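Local coordinates for protein putative acetyltransferase (Nocardia farcinica, PDB 3D9W) that probably transfers acetyl groups from acetyl-coenzyme A to arylamines, at residues 44-49 / 225-230; 68-73 / 86-91; 142-147 / 159-164. All blocks are in the same frame, centred on the assembly; numbering follows the deposited sequence.

Contact 1 of 3, residues 44-49 / 225-230; sequences RHTTAI and QRFHSD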
loop_
_atom_site.group_PDB
_atom_site.type_symbol
_atom_site.label_atom_id
_atom_site.label_comp_id
_atom_site.label_asym_id
_atom_site.label_seq_id
_atom_site.Cartn_x
_atom_site.Cartn_y
_atom_site.Cartn_z
ATOM N N ARG A 44 0.448 -12.499 1.949
ATOM C CA ARG A 44 0.974 -12.410 3.309
ATOM C C ARG A 44 1.192 -10.971 3.751
ATOM O O ARG A 44 0.776 -10.581 4.840
ATOM C CB ARG A 44 2.302 -13.165 3.412
ATOM C CG ARG A 44 2.233 -14.642 3.095
ATOM C CD ARG A 44 1.247 -15.343 3.993
ATOM N NE ARG A 44 1.321 -16.794 3.851
ATOM C CZ ARG A 44 0.496 -17.642 4.453
ATOM N NH1 ARG A 44 -0.467 -17.179 5.240
ATOM N NH2 ARG A 44 0.630 -18.949 4.263
ATOM N N HIS A 45 1.858 -10.198 2.894
ATOM C CA HIS A 45 2.171 -8.794 3.163
ATOM C C HIS A 45 0.924 -7.936 3.300
ATOM O O HIS A 45 0.744 -7.250 4.301
ATOM C CB HIS A 45 3.063 -8.232 2.045
ATOM C CG HIS A 45 3.621 -6.866 2.326
ATOM N ND1 HIS A 45 4.973 -6.596 2.297
ATOM C CD2 HIS A 45 3.013 -5.691 2.610
ATOM C CE1 HIS A 45 5.172 -5.315 2.550
ATOM N NE2 HIS A 45 3.999 -4.744 2.743
ATOM N N THR A 46 0.060 -7.966 2.298
ATOM C CA THR A 46 -1.141 -7.153 2.356
ATOM C C THR A 46 -2.029 -7.477 3.536
ATOM O O THR A 46 -2.755 -6.611 4.009
ATOM C CB THR A 46 -1.967 -7.284 1.072
ATOM O OG1 THR A 46 -2.211 -8.671 0.798
ATOM C CG2 THR A 46 -1.227 -6.632 -0.092
ATOM N N THR A 47 -1.976 -8.715 4.020
ATOM C CA THR A 47 -2.826 -9.108 5.151
ATOM C C THR A 47 -2.108 -9.123 6.491
ATOM O O THR A 47 -2.712 -9.411 7.522
ATOM C CB THR A 47 -3.479 -10.497 4.930
ATOM O OG1 THR A 47 -2.473 -11.510 4.884
ATOM C CG2 THR A 47 -4.258 -10.510 3.630
ATOM N N ALA A 48 -0.822 -8.792 6.472
ATOM C CA ALA A 48 -0.027 -8.776 7.686
ATOM C C ALA A 48 0.366 -7.369 8.133
ATOM O O ALA A 48 0.212 -7.023 9.309
ATOM C CB ALA A 48 1.222 -9.624 7.496
ATOM N N ILE A 49 0.860 -6.558 7.198
ATOM C CA ILE A 49 1.323 -5.205 7.516
ATOM C C ILE A 49 0.231 -4.143 7.623
ATOM O O ILE A 49 -0.595 -4.015 6.724
ATOM C CB ILE A 49 2.342 -4.721 6.456
ATOM C CG1 ILE A 49 3.403 -5.800 6.218
ATOM C CG2 ILE A 49 2.992 -3.422 6.910
ATOM C CD1 ILE A 49 4.163 -6.192 7.458
ATOM N N GLN A 225 -5.489 1.747 7.868
ATOM C CA GLN A 225 -6.197 0.668 7.224
ATOM C C GLN A 225 -5.537 -0.612 7.698
ATOM O O GLN A 225 -4.354 -0.623 8.033
ATOM C CB GLN A 225 -6.090 0.756 5.708
ATOM C CG GLN A 225 -6.613 2.022 5.109
ATOM C CD GLN A 225 -6.510 2.001 3.608
ATOM O OE1 GLN A 225 -7.268 1.305 2.930
ATOM N NE2 GLN A 225 -5.555 2.753 3.074
ATOM N N ARG A 226 -6.319 -1.678 7.767
ATOM C CA ARG A 226 -5.813 -2.982 8.155
ATOM C C ARG A 226 -6.549 -3.873 7.181
ATOM O O ARG A 226 -7.771 -3.783 7.053
ATOM C CB ARG A 226 -6.191 -3.324 9.596
ATOM C CG ARG A 226 -5.575 -4.618 10.084
ATOM C CD ARG A 226 -4.067 -4.529 10.073
ATOM N NE ARG A 226 -3.463 -5.707 10.684
ATOM C CZ ARG A 226 -3.162 -6.826 10.035
ATOM N NH1 ARG A 226 -3.397 -6.933 8.736
ATOM N NH2 ARG A 226 -2.647 -7.851 10.693
ATOM N N PHE A 227 -5.820 -4.719 6.469
ATOM C CA PHE A 227 -6.480 -5.558 5.485
ATOM C C PHE A 227 -6.434 -7.054 5.761
ATOM O O PHE A 227 -5.371 -7.631 6.000
ATOM C CB PHE A 227 -5.907 -5.267 4.100
ATOM C CG PHE A 227 -6.665 -5.910 2.994
ATOM C CD1 PHE A 227 -8.010 -5.630 2.814
ATOM C CD2 PHE A 227 -6.043 -6.820 2.143
ATOM C CE1 PHE A 227 -8.732 -6.248 1.807
ATOM C CE2 PHE A 227 -6.756 -7.446 1.130
ATOM C CZ PHE A 227 -8.107 -7.159 0.963
ATOM N N HIS A 228 -7.610 -7.668 5.731
ATOM C CA HIS A 228 -7.743 -9.098 5.956
ATOM C C HIS A 228 -8.319 -9.736 4.688
ATOM O O HIS A 228 -8.834 -9.031 3.814
ATOM C CB HIS A 228 -8.642 -9.357 7.170
ATOM C CG HIS A 228 -8.082 -8.825 8.460
ATOM N ND1 HIS A 228 -6.908 -9.291 9.011
ATOM C CD2 HIS A 228 -8.535 -7.863 9.300
ATOM C CE1 HIS A 228 -6.662 -8.640 10.134
ATOM N NE2 HIS A 228 -7.635 -7.769 10.334
ATOM N N SER A 229 -8.224 -11.058 4.574
ATOM C CA SER A 229 -8.719 -11.722 3.377
ATOM C C SER A 229 -10.226 -11.580 3.253
ATOM O O SER A 229 -10.753 -11.533 2.151
ATOM C CB SER A 229 -8.347 -13.205 3.387
ATOM O OG SER A 229 -9.319 -13.957 4.086
ATOM N N ASP A 230 -10.910 -11.484 4.386
ATOM C CA ASP A 230 -12.360 -11.379 4.385
ATOM C C ASP A 230 -12.940 -10.036 4.826
ATOM O O ASP A 230 -14.152 -9.843 4.776
ATOM C CB ASP A 230 -12.941 -12.487 5.264
ATOM C CG ASP A 230 -12.571 -12.325 6.731
ATOM O OD1 ASP A 230 -11.585 -11.616 7.021
ATOM O OD2 ASP A 230 -13.258 -12.916 7.596
HETATM O O HOH W 1 -3.003 -5.266 6.717
HETATM O O HOH W 2 -4.866 -10.910 8.168
#
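Helix 44-48 runs obliquely against strand 225-227, axes 7.2 Å apart and N-to-C directions 133° from each other. Arg226 gives the one direct hydrogen bond: CG is anti to the backbone N, and a bend at chi2 (62°) brings the guanidinium to the helix carbonyls. Its NH1 donates to Thr47 O over 2.8 Å at a nearly straight 174°; the acceptor lies in the guanidinium plane, the donor above the carbonyl plane. Ala48 O sits 3.2 Å above one guanidinium face, poorly angled for bonding NH2, while His228 CE1 covers the opposite face; NE forms a salt bridge with Asp268. Thr47 has the largest buried surface. Its CA makes a CA-H...O contact of 3.1 Å with Phe227 O, with CB and CG2 behind it, and its OG1 is taken by Tyr43 O. Phe227 turns its ring edge to Thr46 O, in plane and 3.4 Å from Phe227 CB. One water accepts from Phe227 N at 2.9 Å and weakly from Arg226 NH1, beside Thr46 O and Ile49 O. A second donates to Thr47 O and meets His228 ND1, each at 2.7 Å. Helix-end carbonyls thus meet a cation and two waters, which probably favours the charged arginine.

Contact 2 of 3, residues 68-73 / 86-91; sequences TLQDKL and AGLFAA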
loop_
_atom_site.group_PDB
_atom_site.type_symbol
_atom_site.label_atom_id
_atom_site.label_comp_id
_atom_site.label_asym_id
_atom_site.label_seq_id
_atom_site.Cartn_x
_atom_site.Cartn_y
_atom_site.Cartn_z
ATOM N N THR A 68 15.266 1.959 8.375
ATOM C CA THR A 68 14.053 2.360 9.065
ATOM C C THR A 68 12.864 1.462 8.721
ATOM O O THR A 68 12.176 0.961 9.615
ATOM C CB THR A 68 13.683 3.805 8.734
ATOM O OG1 THR A 68 14.856 4.623 8.803
ATOM C CG2 THR A 68 12.672 4.327 9.739
ATOM N N LEU A 69 12.623 1.258 7.428
ATOM C CA LEU A 69 11.511 0.424 6.985
ATOM C C LEU A 69 11.468 -0.927 7.688
ATOM O O LEU A 69 10.389 -1.467 7.926
ATOM C CB LEU A 69 11.570 0.190 5.476
ATOM C CG LEU A 69 11.357 1.359 4.517
ATOM C CD1 LEU A 69 11.170 0.781 3.113
ATOM C CD2 LEU A 69 10.132 2.174 4.912
ATOM N N GLN A 70 12.633 -1.477 8.017
ATOM C CA GLN A 70 12.680 -2.764 8.689
ATOM C C GLN A 70 12.466 -2.664 10.190
ATOM O O GLN A 70 11.853 -3.541 10.783
ATOM C CB GLN A 70 14.009 -3.460 8.415
ATOM C CG GLN A 70 14.168 -3.921 6.986
ATOM C CD GLN A 70 15.412 -4.762 6.783
ATOM O OE1 GLN A 70 15.538 -5.857 7.331
ATOM N NE2 GLN A 70 16.343 -4.249 5.992
ATOM N N ASP A 71 12.972 -1.608 10.813
ATOM C CA ASP A 71 12.798 -1.469 12.258
ATOM C C ASP A 71 11.357 -1.094 12.611
ATOM O O ASP A 71 10.879 -1.380 13.713
ATOM C CB ASP A 71 13.766 -0.415 12.840
ATOM C CG ASP A 71 15.232 -0.891 12.865
ATOM O OD1 ASP A 71 15.493 -2.066 13.229
ATOM O OD2 ASP A 71 16.131 -0.082 12.540
ATOM N N LYS A 72 10.674 -0.469 11.655
ATOM C CA LYS A 72 9.297 -0.021 11.824
ATOM C C LYS A 72 8.259 -1.077 11.425
ATOM O O LYS A 72 7.377 -1.428 12.215
ATOM C CB LYS A 72 9.094 1.242 10.993
ATOM C CG LYS A 72 7.753 1.920 11.154
ATOM C CD LYS A 72 7.691 3.141 10.255
ATOM C CE LYS A 72 6.458 3.984 10.479
ATOM N NZ LYS A 72 6.522 5.195 9.622
ATOM N N LEU A 73 8.383 -1.592 10.203
ATOM C CA LEU A 73 7.437 -2.576 9.677
ATOM C C LEU A 73 7.692 -4.042 9.994
ATOM O O LEU A 73 6.761 -4.849 9.950
ATOM C CB LEU A 73 7.326 -2.413 8.162
ATOM C CG LEU A 73 7.092 -0.987 7.675
ATOM C CD1 LEU A 73 6.723 -1.022 6.212
ATOM C CD2 LEU A 73 5.992 -0.337 8.482
ATOM N N ALA A 86 5.726 -0.472 -0.437
ATOM C CA ALA A 86 6.280 -0.914 -1.708
ATOM C C ALA A 86 7.799 -1.028 -1.664
ATOM O O ALA A 86 8.378 -1.952 -2.240
ATOM C CB ALA A 86 5.848 0.036 -2.825
ATOM N N GLY A 87 8.436 -0.089 -0.970
ATOM C CA GLY A 87 9.886 -0.087 -0.867
ATOM C C GLY A 87 10.440 -1.344 -0.230
ATOM O O GLY A 87 11.477 -1.878 -0.641
ATOM N N LEU A 88 9.736 -1.817 0.786
ATOM C CA LEU A 88 10.146 -3.018 1.491
ATOM C C LEU A 88 9.851 -4.235 0.629
ATOM O O LEU A 88 10.690 -5.129 0.487
ATOM C CB LEU A 88 9.397 -3.125 2.818
ATOM C CG LEU A 88 9.841 -4.226 3.770
ATOM C CD1 LEU A 88 11.295 -4.005 4.139
ATOM C CD2 LEU A 88 8.951 -4.223 5.008
ATOM N N PHE A 89 8.657 -4.258 0.044
ATOM C CA PHE A 89 8.241 -5.369 -0.808
ATOM C C PHE A 89 9.167 -5.523 -2.013
ATOM O O PHE A 89 9.481 -6.636 -2.423
ATOM C CB PHE A 89 6.801 -5.166 -1.284
ATOM C CG PHE A 89 6.162 -6.414 -1.813
ATOM C CD1 PHE A 89 5.832 -7.458 -0.957
ATOM C CD2 PHE A 89 5.907 -6.560 -3.164
ATOM C CE1 PHE A 89 5.253 -8.631 -1.445
ATOM C CE2 PHE A 89 5.332 -7.724 -3.652
ATOM C CZ PHE A 89 5.006 -8.759 -2.794
ATOM N N ALA A 90 9.609 -4.407 -2.577
ATOM C CA ALA A 90 10.502 -4.467 -3.730
ATOM C C ALA A 90 11.830 -5.145 -3.362
ATOM O O ALA A 90 12.335 -5.991 -4.105
ATOM C CB ALA A 90 10.751 -3.062 -4.268
ATOM N N ALA A 91 12.385 -4.767 -2.213
ATOM C CA ALA A 91 13.636 -5.346 -1.738
ATOM C C ALA A 91 13.523 -6.869 -1.657
ATOM O O ALA A 91 14.391 -7.586 -2.150
ATOM C CB ALA A 91 13.984 -4.778 -0.386
#
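Leu88 has the largest share of the buried surface, 86 of the 193 Å² that the two segments bury between them. Its CG is anti to the backbone N (chi1 -172°), so the isopropyl group reaches across to helix 68-73 and its two methyls meet different residues. CD2 lies 4.0 Å from Leu73 CB and 4.1 Å from Leu73 CD1, the two leucines lying alongside and pointing opposite ways. CD1 comes within 4.0 Å of Gln70 CG, where the chains run nearly perpendicular. This is the aliphatic part of Gln70: its amide is engaged away from helix 82-95, with NE2 donating to Glu15 O and OE1 accepting from Asp17 N. The short helical segments cross steeply, at a signed angle of -106° with axes 10.3 Å apart. This is helix-on-helix packing in the N-terminal helical part of the arylamine N-acetyltransferase fold, where the start of the helix matching 82-95 carries the catalytic cysteine in relatives. Leu69 supplies the second large share. With CG anti to the carbonyl carbon, it sends CD1 over the main chain of the other helix, 3.8 Å from Leu88 N and 4.0 Å from Gly87 C. Gly87 has no side chain, and the methyl lies directly against its backbone. Leu73 follows Leu69 by one helical turn, its N bonded to Leu69 O, so both face Leu88. Lys72 NZ forms a salt bridge with Glu84, earlier on helix 82-95, and Tyr21 and Leu16 also pack on Leu88.

Contact 3 of 3, residues 142-147 / 159-164; sequences GPLRPY and GDWRFR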
loop_
_atom_site.group_PDB
_atom_site.type_symbol
_atom_site.label_atom_id
_atom_site.label_comp_id
_atom_site.label_asym_id
_atom_site.label_seq_id
_atom_site.Cartn_x
_atom_site.Cartn_y
_atom_site.Cartn_z
ATOM N N GLY A 142 -5.449 -4.175 -0.237
ATOM C CA GLY A 142 -5.081 -5.168 -1.218
ATOM C C GLY A 142 -4.867 -4.481 -2.543
ATOM O O GLY A 142 -4.575 -3.289 -2.569
ATOM N N PRO A 143 -5.016 -5.192 -3.669
ATOM C CA PRO A 143 -5.376 -6.606 -3.794
ATOM C C PRO A 143 -4.415 -7.542 -3.075
ATOM O O PRO A 143 -3.215 -7.303 -3.064
ATOM C CB PRO A 143 -5.351 -6.822 -5.296
ATOM C CG PRO A 143 -5.779 -5.530 -5.812
ATOM C CD PRO A 143 -4.962 -4.570 -4.998
ATOM N N LEU A 144 -4.949 -8.613 -2.489
ATOM C CA LEU A 144 -4.119 -9.589 -1.776
ATOM C C LEU A 144 -3.467 -10.640 -2.682
ATOM O O LEU A 144 -2.972 -11.655 -2.205
ATOM C CB LEU A 144 -4.927 -10.271 -0.667
ATOM C CG LEU A 144 -6.335 -10.772 -0.980
ATOM C CD1 LEU A 144 -6.274 -11.896 -2.005
ATOM C CD2 LEU A 144 -6.988 -11.248 0.310
ATOM N N ARG A 145 -3.477 -10.373 -3.988
ATOM C CA ARG A 145 -2.865 -11.234 -5.010
ATOM C C ARG A 145 -2.523 -10.279 -6.130
ATOM O O ARG A 145 -3.238 -9.306 -6.351
ATOM C CB ARG A 145 -3.839 -12.286 -5.558
ATOM C CG ARG A 145 -4.495 -13.163 -4.498
ATOM C CD ARG A 145 -4.303 -14.630 -4.790
ATOM N NE ARG A 145 -3.120 -15.180 -4.134
ATOM C CZ ARG A 145 -3.148 -15.909 -3.021
ATOM N NH1 ARG A 145 -4.303 -16.173 -2.429
ATOM N NH2 ARG A 145 -2.018 -16.399 -2.515
ATOM N N PRO A 146 -1.424 -10.529 -6.846
ATOM C CA PRO A 146 -1.077 -9.618 -7.933
ATOM C C PRO A 146 -2.059 -9.760 -9.091
ATOM O O PRO A 146 -2.649 -10.820 -9.292
ATOM C CB PRO A 146 0.325 -10.067 -8.310
ATOM C CG PRO A 146 0.253 -11.550 -8.091
ATOM C CD PRO A 146 -0.479 -11.655 -6.776
ATOM N N TYR A 147 -2.260 -8.684 -9.835
ATOM C CA TYR A 147 -3.143 -8.744 -10.982
ATOM C C TYR A 147 -2.312 -8.568 -12.245
ATOM O O TYR A 147 -1.438 -7.708 -12.312
ATOM C CB TYR A 147 -4.246 -7.685 -10.896
ATOM C CG TYR A 147 -3.794 -6.254 -10.759
ATOM C CD1 TYR A 147 -3.536 -5.700 -9.509
ATOM C CD2 TYR A 147 -3.705 -5.427 -11.877
ATOM C CE1 TYR A 147 -3.214 -4.356 -9.375
ATOM C CE2 TYR A 147 -3.382 -4.087 -11.758
ATOM C CZ TYR A 147 -3.141 -3.554 -10.506
ATOM O OH TYR A 147 -2.841 -2.216 -10.395
ATOM N N GLY A 159 -8.969 -13.023 -4.689
ATOM C CA GLY A 159 -9.477 -13.403 -3.395
ATOM C C GLY A 159 -10.978 -13.260 -3.604
ATOM O O GLY A 159 -11.500 -13.713 -4.630
ATOM N N ASP A 160 -11.678 -12.618 -2.672
ATOM C CA ASP A 160 -13.120 -12.427 -2.814
ATOM C C ASP A 160 -13.477 -10.995 -3.153
ATOM O O ASP A 160 -14.653 -10.611 -3.096
ATOM C CB ASP A 160 -13.856 -12.808 -1.540
ATOM C CG ASP A 160 -13.891 -14.286 -1.325
ATOM O OD1 ASP A 160 -14.121 -15.020 -2.306
ATOM O OD2 ASP A 160 -13.692 -14.709 -0.172
ATOM N N TRP A 161 -12.464 -10.212 -3.506
ATOM C CA TRP A 161 -12.675 -8.818 -3.854
ATOM C C TRP A 161 -12.770 -8.720 -5.369
ATOM O O TRP A 161 -11.978 -9.331 -6.073
ATOM C CB TRP A 161 -11.524 -7.984 -3.298
ATOM C CG TRP A 161 -11.312 -8.248 -1.829
ATOM C CD1 TRP A 161 -10.673 -9.323 -1.269
ATOM C CD2 TRP A 161 -11.837 -7.481 -0.737
ATOM N NE1 TRP A 161 -10.777 -9.273 0.102
ATOM C CE2 TRP A 161 -11.487 -8.153 0.454
ATOM C CE3 TRP A 161 -12.571 -6.294 -0.651
ATOM C CZ2 TRP A 161 -11.851 -7.677 1.718
ATOM C CZ3 TRP A 161 -12.931 -5.824 0.604
ATOM C CH2 TRP A 161 -12.570 -6.516 1.772
ATOM N N ARG A 162 -13.748 -7.961 -5.854
ATOM C CA ARG A 162 -13.990 -7.814 -7.284
ATOM C C ARG A 162 -13.313 -6.592 -7.907
ATOM O O ARG A 162 -13.366 -5.494 -7.352
ATOM C CB ARG A 162 -15.495 -7.758 -7.524
ATOM C CG ARG A 162 -16.253 -8.908 -6.872
ATOM C CD ARG A 162 -17.642 -8.482 -6.388
ATOM N NE ARG A 162 -18.484 -7.979 -7.474
ATOM C CZ ARG A 162 -19.661 -7.381 -7.295
ATOM N NH1 ARG A 162 -20.130 -7.210 -6.065
ATOM N NH2 ARG A 162 -20.373 -6.955 -8.338
ATOM N N PHE A 163 -12.696 -6.800 -9.074
ATOM C CA PHE A 163 -11.986 -5.753 -9.802
ATOM C C PHE A 163 -12.231 -5.788 -11.312
ATOM O O PHE A 163 -12.926 -6.665 -11.838
ATOM C CB PHE A 163 -10.472 -5.872 -9.587
ATOM C CG PHE A 163 -10.045 -5.770 -8.157
ATOM C CD1 PHE A 163 -9.842 -4.535 -7.565
ATOM C CD2 PHE A 163 -9.840 -6.919 -7.401
ATOM C CE1 PHE A 163 -9.436 -4.444 -6.230
ATOM C CE2 PHE A 163 -9.437 -6.840 -6.071
ATOM C CZ PHE A 163 -9.235 -5.598 -5.484
ATOM N N ARG A 164 -11.614 -4.816 -11.987
ATOM C CA ARG A 164 -11.669 -4.628 -13.437
ATOM C C ARG A 164 -10.441 -3.821 -13.832
ATOM O O ARG A 164 -10.240 -2.717 -13.336
ATOM C CB ARG A 164 -12.905 -3.823 -13.856
ATOM C CG ARG A 164 -14.217 -4.566 -13.863
ATOM C CD ARG A 164 -15.370 -3.593 -14.134
ATOM N NE ARG A 164 -16.673 -4.247 -13.993
ATOM C CZ ARG A 164 -17.846 -3.615 -13.978
ATOM N NH1 ARG A 164 -17.891 -2.287 -14.094
ATOM N NH2 ARG A 164 -18.978 -4.316 -13.848
#
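Leu144 tucks CG between its own backbone N and carbonyl carbon (chi1 46°), which swings both methyls toward segment 159-164, while Phe163 has CG anti to the carbonyl carbon (chi1 -59°) and directs its ring at Pro143. At the tip of the phenyl, Pro143 CG lies 3.5 Å from Phe163 CZ and 3.8 Å from Phe163 CE1, and Pro143 CB is 4.1 Å from Phe163 CZ; the two groups meet at a slant. The Leu144 methyls divide their work. CD1 rests on the main chain of the turn, 3.8 Å from Gly159 CA. CD2 reaches the pyrrole part of the indole in an apolar contact, 4.4 Å from Trp161 CD1. No hydrogen bond joins the two segments; Trp161 NE1 bonds to Ser229 O. Leu144 also touches Tyr43 and Thr46 of helix 35-48, which places the loop between helix and sheet. Gly159, at a positive phi of 76°, and Asp160 have torsions that fit a type II' beta turn. They link strands 155-158 and 161-169 into a tight antiparallel beta hairpin, in which Phe163 shares backbone hydrogen bonds with Phe156. The loop 142-146 leads into strand 147-148, the opposite edge of the same sheet, and packs on this hairpin, consistent with the beta-barrel domain of arylamine N-acetyltransferases.

How the contacts relate
Followed from the N terminus, the chain opens contact 1 at 44-49, then closes the short loop of contact 2 between helices 66-73 and 82-95. It next closes contact 3 from 142-147 to 159-164, and only at 225-230 completes contact 1. Contacts 2 and 3 therefore both nest inside contact 1 and stand in series, with centres about 22 Å apart on opposite sides of the chain's centre. Contact 1 touches both: His45 packs on Phe89, next to Leu88 of contact 2, and Thr46 meets Leu144 of contact 3. Helix 35-48 links the helical part to the four-stranded sheet and to the loop before strand 147-148; Phe227, by packing, and Ser229, by a probable hydrogen bond, tie that sheet's edge to Trp161 in the larger sheet.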